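Long-range contacts in 433aa long hypothetical phosphoribosylglycinamide formyl transferase (Pyrococcus horikoshii, PDB 2DWC), which probably belongs to the ATP-grasp superfamily, with a PurT-type C-terminal region, and is modelled here with adenosine-5'-diphosphate: residues Ala142-Glu150 / Glu179-Glu187; Ser252-Ala263 / Val278-Ala289. All coordinates share one frame; numbering follows the deposited sequence.

Contact 1. Residues Ala142-Glu150 / Glu179-Glu187; sequences ATTLDELYE and EDIPKAWEE
Leu145 and Tyr149, one turn apart, face Trp185 and Ile181 across two helix segments, 145-150 and 181-185, whose axes approach to 10.1 Å and run at 131° to each other, nearer antiparallel than parallel. No hydrogen bond crosses between them; apolar groups carry the contact. With CG of Trp185 anti to the backbone N (chi1 178°), its indole extends from its own helix to the beginning of the other, where Leu145 lies over one face. Leu145 CB stands 4.1 Å from the centroid of the five-membered ring, a CH-pi contact only 9° off the ring normal, while the branch CD1 drops beside Trp185 CB. The six-membered ring continues under the backbone N of Leu145, and Thr143 O meets its edge in the ring plane, 3.4 Å from Trp185 CH2. One turn further along helix 145-155, Tyr149 takes Ile181, which lays both branches on the same side of the ring: CG2 sits 3.5 Å from the ring centroid, almost exactly on the normal, and CD1 lies out toward Tyr149 CD2. The same CG2 meets Leu148 CD1 at 3.6 Å, so one methyl is shared by an aromatic and an aliphatic neighbour. Pro182 CD comes near the Tyr149 hydroxyl. The start of helix 145-155 that receives the indole is fixed by Thr144, the N-cap, whose OG1 accepts from Glu147 N (3.0 Å); Glu147 OE2 reaches back to take Thr143 N. Together the two helices cover one side of the antiparallel sheet in the ATP-grasp domain: Leu148 touches Thr161 and Val201, Ala184 rests on Thr161 and Tyr173, and Trp185 lies on Ile199, while Ala142 belongs to the outermost strand 139-142, paired with 199-203.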
loop_
_atom_site.group_PDB
_atom_site.type_symbol
_atom_site.label_atom_id
_atom_site.label_comp_id
_atom_site.label_asym_id
_atom_site.label_seq_id
_atom_site.Cartn_x
_atom_site.Cartn_y
_atom_site.Cartn_z
ATOM N N ALA B 142 43.159 -11.062 7.500
ATOM C CA ALA B 142 44.070 -12.199 7.395
ATOM C C ALA B 142 43.900 -12.772 6.001
ATOM O O ALA B 142 42.785 -12.882 5.519
ATOM C CB ALA B 142 43.737 -13.251 8.422
ATOM N N THR B 143 45.008 -13.122 5.357
ATOM C CA THR B 143 44.984 -13.688 4.023
ATOM C C THR B 143 45.522 -15.117 4.063
ATOM O O THR B 143 45.438 -15.859 3.085
ATOM C CB THR B 143 45.850 -12.858 3.058
ATOM O OG1 THR B 143 45.243 -11.576 2.861
ATOM C CG2 THR B 143 45.985 -13.560 1.718
ATOM N N THR B 144 46.090 -15.503 5.197
ATOM C CA THR B 144 46.605 -16.864 5.347
ATOM C C THR B 144 46.216 -17.378 6.718
ATOM O O THR B 144 45.827 -16.601 7.592
ATOM C CB THR B 144 48.138 -16.918 5.238
ATOM O OG1 THR B 144 48.716 -16.142 6.299
ATOM C CG2 THR B 144 48.598 -16.365 3.896
ATOM N N LEU B 145 46.327 -18.687 6.908
ATOM C CA LEU B 145 46.002 -19.283 8.193
ATOM C C LEU B 145 46.964 -18.718 9.236
ATOM O O LEU B 145 46.574 -18.432 10.371
ATOM C CB LEU B 145 46.117 -20.802 8.109
ATOM C CG LEU B 145 45.833 -21.608 9.379
ATOM C CD1 LEU B 145 44.516 -21.173 10.000
ATOM C CD2 LEU B 145 45.799 -23.093 9.033
ATOM N N ASP B 146 48.222 -18.540 8.845
ATOM C CA ASP B 146 49.225 -17.987 9.752
ATOM C C ASP B 146 48.811 -16.598 10.208
ATOM O O ASP B 146 48.960 -16.242 11.374
ATOM C CB ASP B 146 50.586 -17.898 9.057
ATOM C CG ASP B 146 51.335 -19.217 9.060
ATOM O OD1 ASP B 146 50.709 -20.287 8.862
ATOM O OD2 ASP B 146 52.564 -19.172 9.254
ATOM N N GLU B 147 48.294 -15.802 9.281
ATOM C CA GLU B 147 47.871 -14.462 9.638
ATOM C C GLU B 147 46.601 -14.531 10.472
ATOM O O GLU B 147 46.404 -13.729 11.387
ATOM C CB GLU B 147 47.640 -13.634 8.379
ATOM C CG GLU B 147 48.912 -13.232 7.687
ATOM C CD GLU B 147 48.649 -12.305 6.523
ATOM O OE1 GLU B 147 49.626 -11.761 5.963
ATOM O OE2 GLU B 147 47.462 -12.121 6.175
ATOM N N LEU B 148 45.750 -15.508 10.170
ATOM C CA LEU B 148 44.509 -15.666 10.927
ATOM C C LEU B 148 44.826 -15.953 12.406
ATOM O O LEU B 148 44.215 -15.357 13.307
ATOM C CB LEU B 148 43.669 -16.804 10.334
ATOM C CG LEU B 148 42.138 -16.725 10.402
ATOM C CD1 LEU B 148 41.626 -18.072 10.810
ATOM C CD2 LEU B 148 41.660 -15.643 11.359
ATOM N N TYR B 149 45.792 -16.847 12.661
ATOM C CA TYR B 149 46.161 -17.167 14.046
ATOM C C TYR B 149 46.643 -15.933 14.776
ATOM O O TYR B 149 46.206 -15.647 15.895
ATOM C CB TYR B 149 47.270 -18.220 14.095
ATOM C CG TYR B 149 46.774 -19.630 14.185
ATOM C CD1 TYR B 149 46.763 -20.459 13.061
ATOM C CD2 TYR B 149 46.311 -20.145 15.399
ATOM C CE1 TYR B 149 46.305 -21.769 13.139
ATOM C CE2 TYR B 149 45.845 -21.462 15.490
ATOM C CZ TYR B 149 45.847 -22.263 14.356
ATOM O OH TYR B 149 45.380 -23.553 14.433
ATOM N N GLU B 150 47.547 -15.187 14.153
ATOM C CA GLU B 150 48.091 -13.991 14.789
ATOM C C GLU B 150 46.999 -12.942 14.994
ATOM O O GLU B 150 46.956 -12.277 16.031
ATOM C CB GLU B 150 49.238 -13.415 13.957
ATOM C CG GLU B 150 49.937 -12.210 14.603
ATOM C CD GLU B 150 51.187 -11.750 13.845
ATOM O OE1 GLU B 150 51.422 -12.219 12.701
ATOM O OE2 GLU B 150 51.930 -10.909 14.404
ATOM N N GLU B 179 41.403 -23.009 19.378
ATOM C CA GLU B 179 40.963 -24.282 18.815
ATOM C C GLU B 179 39.919 -24.092 17.720
ATOM O O GLU B 179 39.665 -24.998 16.922
ATOM C CB GLU B 179 40.396 -25.184 19.912
ATOM C CG GLU B 179 39.104 -24.670 20.518
ATOM C CD GLU B 179 39.316 -23.843 21.771
ATOM O OE1 GLU B 179 40.274 -23.041 21.823
ATOM O OE2 GLU B 179 38.504 -23.990 22.708
ATOM N N ASP B 180 39.319 -22.906 17.678
ATOM C CA ASP B 180 38.306 -22.607 16.676
ATOM C C ASP B 180 38.913 -21.985 15.426
ATOM O O ASP B 180 38.251 -21.899 14.393
ATOM C CB ASP B 180 37.260 -21.649 17.257
ATOM C CG ASP B 180 36.352 -22.314 18.276
ATOM O OD1 ASP B 180 35.845 -21.603 19.172
ATOM O OD2 ASP B 180 36.135 -23.539 18.172
ATOM N N ILE B 181 40.168 -21.555 15.512
ATOM C CA ILE B 181 40.809 -20.915 14.371
ATOM C C ILE B 181 40.824 -21.787 13.115
ATOM O O ILE B 181 40.474 -21.325 12.028
ATOM C CB ILE B 181 42.226 -20.424 14.755
ATOM C CG1 ILE B 181 42.083 -19.275 15.764
ATOM C CG2 ILE B 181 43.001 -19.973 13.518
ATOM C CD1 ILE B 181 43.383 -18.737 16.326
ATOM N N PRO B 182 41.206 -23.068 13.236
ATOM C CA PRO B 182 41.203 -23.876 12.011
ATOM C C PRO B 182 39.787 -24.004 11.406
ATOM O O PRO B 182 39.609 -23.995 10.185
ATOM C CB PRO B 182 41.790 -25.214 12.477
ATOM C CG PRO B 182 41.444 -25.259 13.945
ATOM C CD PRO B 182 41.695 -23.843 14.391
ATOM N N LYS B 183 38.783 -24.108 12.270
ATOM C CA LYS B 183 37.393 -24.223 11.831
ATOM C C LYS B 183 36.979 -22.949 11.071
ATOM O O LYS B 183 36.292 -23.011 10.060
ATOM C CB LYS B 183 36.479 -24.410 13.050
ATOM C CG LYS B 183 36.985 -25.432 14.069
ATOM C CD LYS B 183 36.288 -26.778 13.918
ATOM C CE LYS B 183 34.818 -26.684 14.308
ATOM N NZ LYS B 183 34.110 -27.990 14.149
ATOM N N ALA B 184 37.414 -21.798 11.566
ATOM C CA ALA B 184 37.085 -20.514 10.945
ATOM C C ALA B 184 37.754 -20.331 9.587
ATOM O O ALA B 184 37.180 -19.722 8.678
ATOM C CB ALA B 184 37.482 -19.377 11.870
ATOM N N TRP B 185 38.968 -20.852 9.451
ATOM C CA TRP B 185 39.706 -20.743 8.203
ATOM C C TRP B 185 38.942 -21.502 7.132
ATOM O O TRP B 185 38.999 -21.156 5.957
ATOM C CB TRP B 185 41.128 -21.298 8.365
ATOM C CG TRP B 185 41.924 -21.250 7.102
ATOM C CD1 TRP B 185 42.297 -22.311 6.334
ATOM C CD2 TRP B 185 42.406 -20.079 6.429
ATOM N NE1 TRP B 185 42.977 -21.878 5.224
ATOM C CE2 TRP B 185 43.061 -20.512 5.256
ATOM C CE3 TRP B 185 42.345 -18.708 6.700
ATOM C CZ2 TRP B 185 43.655 -19.621 4.351
ATOM C CZ3 TRP B 185 42.936 -17.819 5.797
ATOM C CH2 TRP B 185 43.581 -18.282 4.639
ATOM N N GLU B 186 38.217 -22.536 7.545
ATOM C CA GLU B 186 37.408 -23.310 6.614
ATOM C C GLU B 186 36.132 -22.530 6.284
ATOM O O GLU B 186 35.437 -22.846 5.322
ATOM C CB GLU B 186 37.043 -24.665 7.220
ATOM C CG GLU B 186 38.052 -25.770 6.932
ATOM C CD GLU B 186 38.176 -26.077 5.439
ATOM O OE1 GLU B 186 37.127 -26.261 4.778
ATOM O OE2 GLU B 186 39.322 -26.142 4.932
ATOM N N GLU B 187 35.845 -21.512 7.095
ATOM C CA GLU B 187 34.674 -20.644 6.930
ATOM C C GLU B 187 33.380 -21.363 7.245
ATOM O O GLU B 187 32.968 -21.417 8.402
ATOM C CB GLU B 187 34.622 -20.070 5.512
ATOM C CG GLU B 187 35.716 -19.053 5.224
ATOM C CD GLU B 187 36.107 -19.029 3.757
ATOM O OE1 GLU B 187 36.313 -20.121 3.176
ATOM O OE2 GLU B 187 36.222 -17.927 3.183
#

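Contact 2. Residues Ser252-Ala263 / Val278-Ala289; sequences SEKAEREVYRIA and VEMFVKGDKVWA. With ADP (adenosine-5'-diphosphate), chain H.
Ser252 meets Asp285 because its OG is folded back between the backbone N and the carbonyl carbon (chi1 64°), while Asp285 turns its CG beside its own backbone N (chi1 -71°). Ser252 OG donates to Asp285 OD2 at 2.7 Å, approaching from above the carboxylate plane by 44°, and accepts from Ala255 N as the N-cap of helix 253-270. One hydroxyl therefore ties the helix start to the hairpin turn, and water 1 adds a bridge from Ser252 N to Gly284 O. The aliphatic chain of Lys254 crosses the other carboxylate oxygen, CD lying 3.0 Å from Asp285 OD1, with NZ beyond salt-bridge distance. Behind this polar end, the helix packs on a beta hairpin of the ATP-grasp fold: strands 274-283 and 286-293 are antiparallel, joined by a type II' turn from Lys283 to Lys286. Ala255 sets its methyl against Gly284 O and Val282 CG1. Val287 points its two methyls at different helix residues, CG1 to Ile262 CD1 (3.8 Å) and CG2 to Glu258 CG. Met280 lays its CE against the backbone of Val259 and Ala263, 3.2 Å from Val259 O and beside Ala263 CB and Ile262 CG2. Ile262 CG2 also spans to Ala289 CB. On the helix, Arg261 grips Glu258 side-on in a salt bridge, NE to OE2 and NH2 to OE1; both bonds stay in the guanidinium plane but meet the carboxylate oxygens from above its plane. Water 2 then links Glu258 OE1 to Val287 O. On the sheet face away from the helix, Phe281 lies in the adenosine-5'-diphosphate pocket, its CZ 3.6 Å from C5 of the adenine, with Phe207 stacked on its ring and Ile205 and Glu210 among the residues that bind the nucleotide by hydrogen bonds.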
loop_
_atom_site.group_PDB
_atom_site.type_symbol
_atom_site.label_atom_id
_atom_site.label_comp_id
_atom_site.label_asym_id
_atom_site.label_seq_id
_atom_site.Cartn_x
_atom_site.Cartn_y
_atom_site.Cartn_z
ATOM N N SER B 252 18.845 5.452 24.253
ATOM C CA SER B 252 18.883 6.797 24.810
ATOM C C SER B 252 18.872 7.865 23.748
ATOM O O SER B 252 19.237 7.627 22.583
ATOM C CB SER B 252 20.126 7.001 25.686
ATOM O OG SER B 252 21.312 6.889 24.910
ATOM N N GLU B 253 18.453 9.051 24.162
ATOM C CA GLU B 253 18.402 10.195 23.281
ATOM C C GLU B 253 19.829 10.511 22.822
ATOM O O GLU B 253 20.043 10.932 21.681
ATOM C CB GLU B 253 17.781 11.374 24.007
ATOM C CG GLU B 253 17.026 12.272 23.073
ATOM C CD GLU B 253 16.040 13.160 23.792
ATOM O OE1 GLU B 253 15.240 12.633 24.603
ATOM O OE2 GLU B 253 16.054 14.385 23.536
ATOM N N LYS B 254 20.811 10.295 23.698
ATOM C CA LYS B 254 22.206 10.534 23.307
ATOM C C LYS B 254 22.635 9.535 22.234
ATOM O O LYS B 254 23.259 9.903 21.239
ATOM C CB LYS B 254 23.165 10.401 24.499
ATOM C CG LYS B 254 23.142 11.612 25.402
ATOM C CD LYS B 254 24.335 11.653 26.349
ATOM C CE LYS B 254 24.222 12.878 27.269
ATOM N NZ LYS B 254 25.458 13.095 28.086
ATOM N N ALA B 255 22.303 8.268 22.441
ATOM C CA ALA B 255 22.661 7.242 21.467
ATOM C C ALA B 255 21.952 7.549 20.146
ATOM O O ALA B 255 22.531 7.392 19.070
ATOM C CB ALA B 255 22.250 5.861 21.978
ATOM N N GLU B 256 20.695 7.974 20.235
ATOM C CA GLU B 256 19.920 8.276 19.035
ATOM C C GLU B 256 20.596 9.358 18.208
ATOM O O GLU B 256 20.716 9.249 16.981
ATOM C CB GLU B 256 18.495 8.710 19.400
ATOM C CG GLU B 256 17.633 9.057 18.204
ATOM C CD GLU B 256 16.283 9.552 18.602
ATOM O OE1 GLU B 256 15.982 9.502 19.810
ATOM O OE2 GLU B 256 15.527 10.006 17.724
ATOM N N ARG B 257 21.065 10.416 18.860
ATOM C CA ARG B 257 21.730 11.462 18.096
ATOM C C ARG B 257 23.069 10.980 17.517
ATOM O O ARG B 257 23.508 11.456 16.459
ATOM C CB ARG B 257 21.956 12.714 18.960
ATOM C CG ARG B 257 20.670 13.271 19.551
ATOM C CD ARG B 257 20.822 14.702 20.082
ATOM N NE ARG B 257 20.782 15.662 18.982
ATOM C CZ ARG B 257 21.845 16.272 18.456
ATOM N NH1 ARG B 257 23.070 16.045 18.928
ATOM N NH2 ARG B 257 21.682 17.089 17.426
ATOM N N GLU B 258 23.738 10.085 18.217
ATOM C CA GLU B 258 25.018 9.563 17.725
ATOM C C GLU B 258 24.727 8.663 16.504
ATOM O O GLU B 258 25.516 8.596 15.546
ATOM C CB GLU B 258 25.703 8.759 18.828
ATOM C CG GLU B 258 27.027 8.134 18.461
ATOM C CD GLU B 258 28.174 9.159 18.333
ATOM O OE1 GLU B 258 29.326 8.702 18.207
ATOM O OE2 GLU B 258 27.925 10.389 18.349
ATOM N N VAL B 259 23.597 7.962 16.557
ATOM C CA VAL B 259 23.204 7.089 15.418
ATOM C C VAL B 259 23.050 7.980 14.189
ATOM O O VAL B 259 23.577 7.674 13.121
ATOM C CB VAL B 259 21.869 6.344 15.735
ATOM C CG1 VAL B 259 21.208 5.795 14.429
ATOM C CG2 VAL B 259 22.154 5.195 16.688
ATOM N N TYR B 260 22.355 9.108 14.331
ATOM C CA TYR B 260 22.182 10.026 13.198
ATOM C C TYR B 260 23.532 10.589 12.753
ATOM O O TYR B 260 23.797 10.697 11.570
ATOM C CB TYR B 260 21.269 11.215 13.542
ATOM C CG TYR B 260 19.864 10.830 13.996
ATOM C CD1 TYR B 260 19.147 11.629 14.895
ATOM C CD2 TYR B 260 19.258 9.653 13.533
ATOM C CE1 TYR B 260 17.873 11.265 15.322
ATOM C CE2 TYR B 260 17.978 9.269 13.962
ATOM C CZ TYR B 260 17.292 10.065 14.850
ATOM O OH TYR B 260 16.062 9.642 15.309
ATOM N N ARG B 261 24.391 10.961 13.703
ATOM C CA ARG B 261 25.683 11.515 13.327
ATOM C C ARG B 261 26.537 10.524 12.518
ATOM O O ARG B 261 27.157 10.899 11.501
ATOM C CB ARG B 261 26.446 11.939 14.617
ATOM C CG ARG B 261 27.752 12.718 14.356
ATOM C CD ARG B 261 28.588 12.897 15.651
ATOM N NE ARG B 261 29.241 11.663 16.097
ATOM C CZ ARG B 261 30.299 11.110 15.504
ATOM N NH1 ARG B 261 30.838 11.675 14.424
ATOM N NH2 ARG B 261 30.832 10.000 16.008
ATOM N N ILE B 262 26.593 9.284 12.987
ATOM C CA ILE B 262 27.391 8.235 12.327
ATOM C C ILE B 262 26.793 7.927 10.948
ATOM O O ILE B 262 27.521 7.831 9.939
ATOM C CB ILE B 262 27.433 6.971 13.209
ATOM C CG1 ILE B 262 28.413 7.227 14.371
ATOM C CG2 ILE B 262 27.896 5.748 12.407
ATOM C CD1 ILE B 262 28.350 6.249 15.449
ATOM N N ALA B 263 25.468 7.767 10.905
ATOM C CA ALA B 263 24.817 7.499 9.600
ATOM C C ALA B 263 25.125 8.635 8.614
ATOM O O ALA B 263 25.454 8.395 7.450
ATOM C CB ALA B 263 23.234 7.346 9.799
ATOM N N VAL B 278 21.844 1.714 7.386
ATOM C CA VAL B 278 23.117 1.729 8.123
ATOM C C VAL B 278 22.971 0.926 9.409
ATOM O O VAL B 278 22.177 1.278 10.281
ATOM C CB VAL B 278 23.516 3.188 8.448
ATOM C CG1 VAL B 278 24.920 3.187 9.072
ATOM C CG2 VAL B 278 23.451 4.049 7.159
ATOM N N GLU B 279 23.780 -0.128 9.548
ATOM C CA GLU B 279 23.704 -1.037 10.680
ATOM C C GLU B 279 24.660 -0.593 11.775
ATOM O O GLU B 279 25.812 -0.341 11.487
ATOM C CB GLU B 279 24.078 -2.442 10.222
ATOM C CG GLU B 279 23.046 -3.108 9.287
ATOM C CD GLU B 279 21.677 -3.174 9.936
ATOM O OE1 GLU B 279 21.605 -3.514 11.145
ATOM O OE2 GLU B 279 20.678 -2.889 9.238
ATOM N N MET B 280 24.170 -0.510 13.011
ATOM C CA MET B 280 24.998 -0.087 14.138
ATOM C C MET B 280 24.719 -0.901 15.391
ATOM O O MET B 280 23.641 -1.480 15.538
ATOM C CB MET B 280 24.714 1.374 14.446
ATOM C CG MET B 280 25.142 2.315 13.329
ATOM S SD MET B 280 24.745 4.007 13.701
ATOM C CE MET B 280 24.300 4.695 12.159
ATOM N N PHE B 281 25.704 -0.960 16.292
ATOM C CA PHE B 281 25.524 -1.654 17.572
ATOM C C PHE B 281 25.420 -0.543 18.628
ATOM O O PHE B 281 26.139 0.457 18.557
ATOM C CB PHE B 281 26.751 -2.543 17.912
ATOM C CG PHE B 281 27.075 -3.577 16.863
ATOM C CD1 PHE B 281 26.061 -4.299 16.233
ATOM C CD2 PHE B 281 28.404 -3.892 16.563
ATOM C CE1 PHE B 281 26.355 -5.324 15.325
ATOM C CE2 PHE B 281 28.718 -4.911 15.666
ATOM C CZ PHE B 281 27.689 -5.639 15.040
ATOM N N VAL B 282 24.532 -0.720 19.608
ATOM C CA VAL B 282 24.365 0.284 20.655
ATOM C C VAL B 282 24.496 -0.335 22.042
ATOM O O VAL B 282 23.902 -1.377 22.328
ATOM C CB VAL B 282 22.961 0.961 20.586
ATOM C CG1 VAL B 282 22.826 2.012 21.718
ATOM C CG2 VAL B 282 22.763 1.635 19.225
ATOM N N LYS B 283 25.278 0.314 22.903
ATOM C CA LYS B 283 25.426 -0.167 24.286
ATOM C C LYS B 283 25.397 1.127 25.101
ATOM O O LYS B 283 26.369 1.880 25.116
ATOM C CB LYS B 283 26.760 -0.896 24.472
ATOM C CG LYS B 283 26.743 -1.858 25.663
ATOM C CD LYS B 283 28.059 -1.866 26.386
ATOM C CE LYS B 283 27.959 -2.707 27.649
ATOM N NZ LYS B 283 29.010 -2.275 28.625
ATOM N N GLY B 284 24.259 1.415 25.728
ATOM C CA GLY B 284 24.135 2.660 26.460
ATOM C C GLY B 284 24.187 3.829 25.493
ATOM O O GLY B 284 23.433 3.859 24.516
ATOM N N ASP B 285 25.071 4.795 25.735
ATOM C CA ASP B 285 25.178 5.944 24.847
ATOM C C ASP B 285 26.234 5.688 23.759
ATOM O O ASP B 285 26.424 6.531 22.872
ATOM C CB ASP B 285 25.584 7.211 25.614
ATOM C CG ASP B 285 24.467 7.763 26.520
ATOM O OD1 ASP B 285 24.705 8.821 27.153
ATOM O OD2 ASP B 285 23.364 7.169 26.603
ATOM N N LYS B 286 26.951 4.570 23.859
ATOM C CA LYS B 286 27.995 4.250 22.888
ATOM C C LYS B 286 27.443 3.552 21.630
ATOM O O LYS B 286 26.654 2.599 21.724
ATOM C CB LYS B 286 29.086 3.366 23.501
ATOM C CG LYS B 286 30.268 3.233 22.539
ATOM C CD LYS B 286 31.614 3.018 23.216
ATOM C CE LYS B 286 32.754 3.497 22.297
ATOM N NZ LYS B 286 32.395 3.407 20.838
ATOM N N VAL B 287 27.897 4.008 20.465
ATOM C CA VAL B 287 27.423 3.438 19.189
ATOM C C VAL B 287 28.609 3.049 18.295
ATOM O O VAL B 287 29.604 3.780 18.205
ATOM C CB VAL B 287 26.524 4.479 18.458
ATOM C CG1 VAL B 287 25.930 3.892 17.152
ATOM C CG2 VAL B 287 25.400 4.921 19.390
ATOM N N TRP B 288 28.516 1.882 17.668
ATOM C CA TRP B 288 29.563 1.413 16.748
ATOM C C TRP B 288 28.925 1.163 15.383
ATOM O O TRP B 288 27.849 0.572 15.335
ATOM C CB TRP B 288 30.133 0.079 17.212
ATOM C CG TRP B 288 30.921 0.100 18.496
ATOM C CD1 TRP B 288 32.290 0.172 18.616
ATOM C CD2 TRP B 288 30.405 -0.052 19.831
ATOM N NE1 TRP B 288 32.653 0.061 19.944
ATOM C CE2 TRP B 288 31.522 -0.075 20.711
ATOM C CE3 TRP B 288 29.114 -0.178 20.371
ATOM C CZ2 TRP B 288 31.381 -0.222 22.103
ATOM C CZ3 TRP B 288 28.974 -0.325 21.768
ATOM C CH2 TRP B 288 30.107 -0.346 22.609
ATOM N N ALA B 289 29.577 1.585 14.297
ATOM C CA ALA B 289 29.061 1.328 12.945
ATOM C C ALA B 289 29.477 -0.067 12.572
ATOM O O ALA B 289 30.638 -0.440 12.750
ATOM C CB ALA B 289 29.630 2.321 11.914
HETATM P PB ADP H . 26.020 -10.144 7.650
HETATM O O1B ADP H . 25.407 -9.253 6.639
HETATM O O2B ADP H . 25.135 -11.019 8.674
HETATM O O3B ADP H . 27.520 -10.704 7.491
HETATM P PA ADP H . 27.522 -9.346 9.880
HETATM O O1A ADP H . 28.263 -10.602 9.626
HETATM O O2A ADP H . 28.510 -8.077 9.881
HETATM O O3A ADP H . 26.413 -9.040 8.754
HETATM O "O5'" ADP H . 26.767 -9.369 11.298
HETATM C "C5'" ADP H . 25.800 -10.382 11.586
HETATM C "C4'" ADP H . 25.532 -10.392 13.090
HETATM O "O4'" ADP H . 26.618 -10.967 13.834
HETATM C "C3'" ADP H . 25.432 -8.952 13.592
HETATM O "O3'" ADP H . 24.121 -8.452 13.318
HETATM C "C2'" ADP H . 25.580 -9.242 15.083
HETATM O "O2'" ADP H . 24.408 -9.914 15.553
HETATM C "C1'" ADP H . 26.757 -10.218 15.056
HETATM N N9 ADP H . 28.047 -9.494 14.988
HETATM C C8 ADP H . 28.742 -9.217 13.889
HETATM N N7 ADP H . 29.863 -8.575 14.222
HETATM C C5 ADP H . 29.882 -8.449 15.540
HETATM C C6 ADP H . 30.767 -7.873 16.450
HETATM N N6 ADP H . 31.907 -7.335 16.031
HETATM N N1 ADP H . 30.462 -7.903 17.755
HETATM C C2 ADP H . 29.350 -8.469 18.188
HETATM N N3 ADP H . 28.490 -9.028 17.352
HETATM C C4 ADP H . 28.724 -9.033 16.036
HETATM O O HOH W 1 20.751 3.369 24.703
HETATM O O HOH W 2 29.777 6.355 19.296
#

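Overall arrangement
Both contacts belong to the ATP-grasp domain yet share no helix or strand; their centres are 31 Å apart and their nearest atoms about 17 Å. Contact 1 is peripheral and only partly buried: two helices meet through aromatic faces and methyl groups, no hydrogen bond crosses it, and its side-chain bonds within the segments sit at the start of helix 145-155. Contact 2 is largely buried, a helix on a hairpin of the mixed sheet, where aliphatic side chains and a methionine fill the middle; a hydroxyl, a carboxylate and one water close the turn end, while a second water joins helix and strand further along. Adenosine-5'-diphosphate touches Phe281 of contact 2, whereas the side chain of Ala184 in contact 1 stays about 13 Å from it.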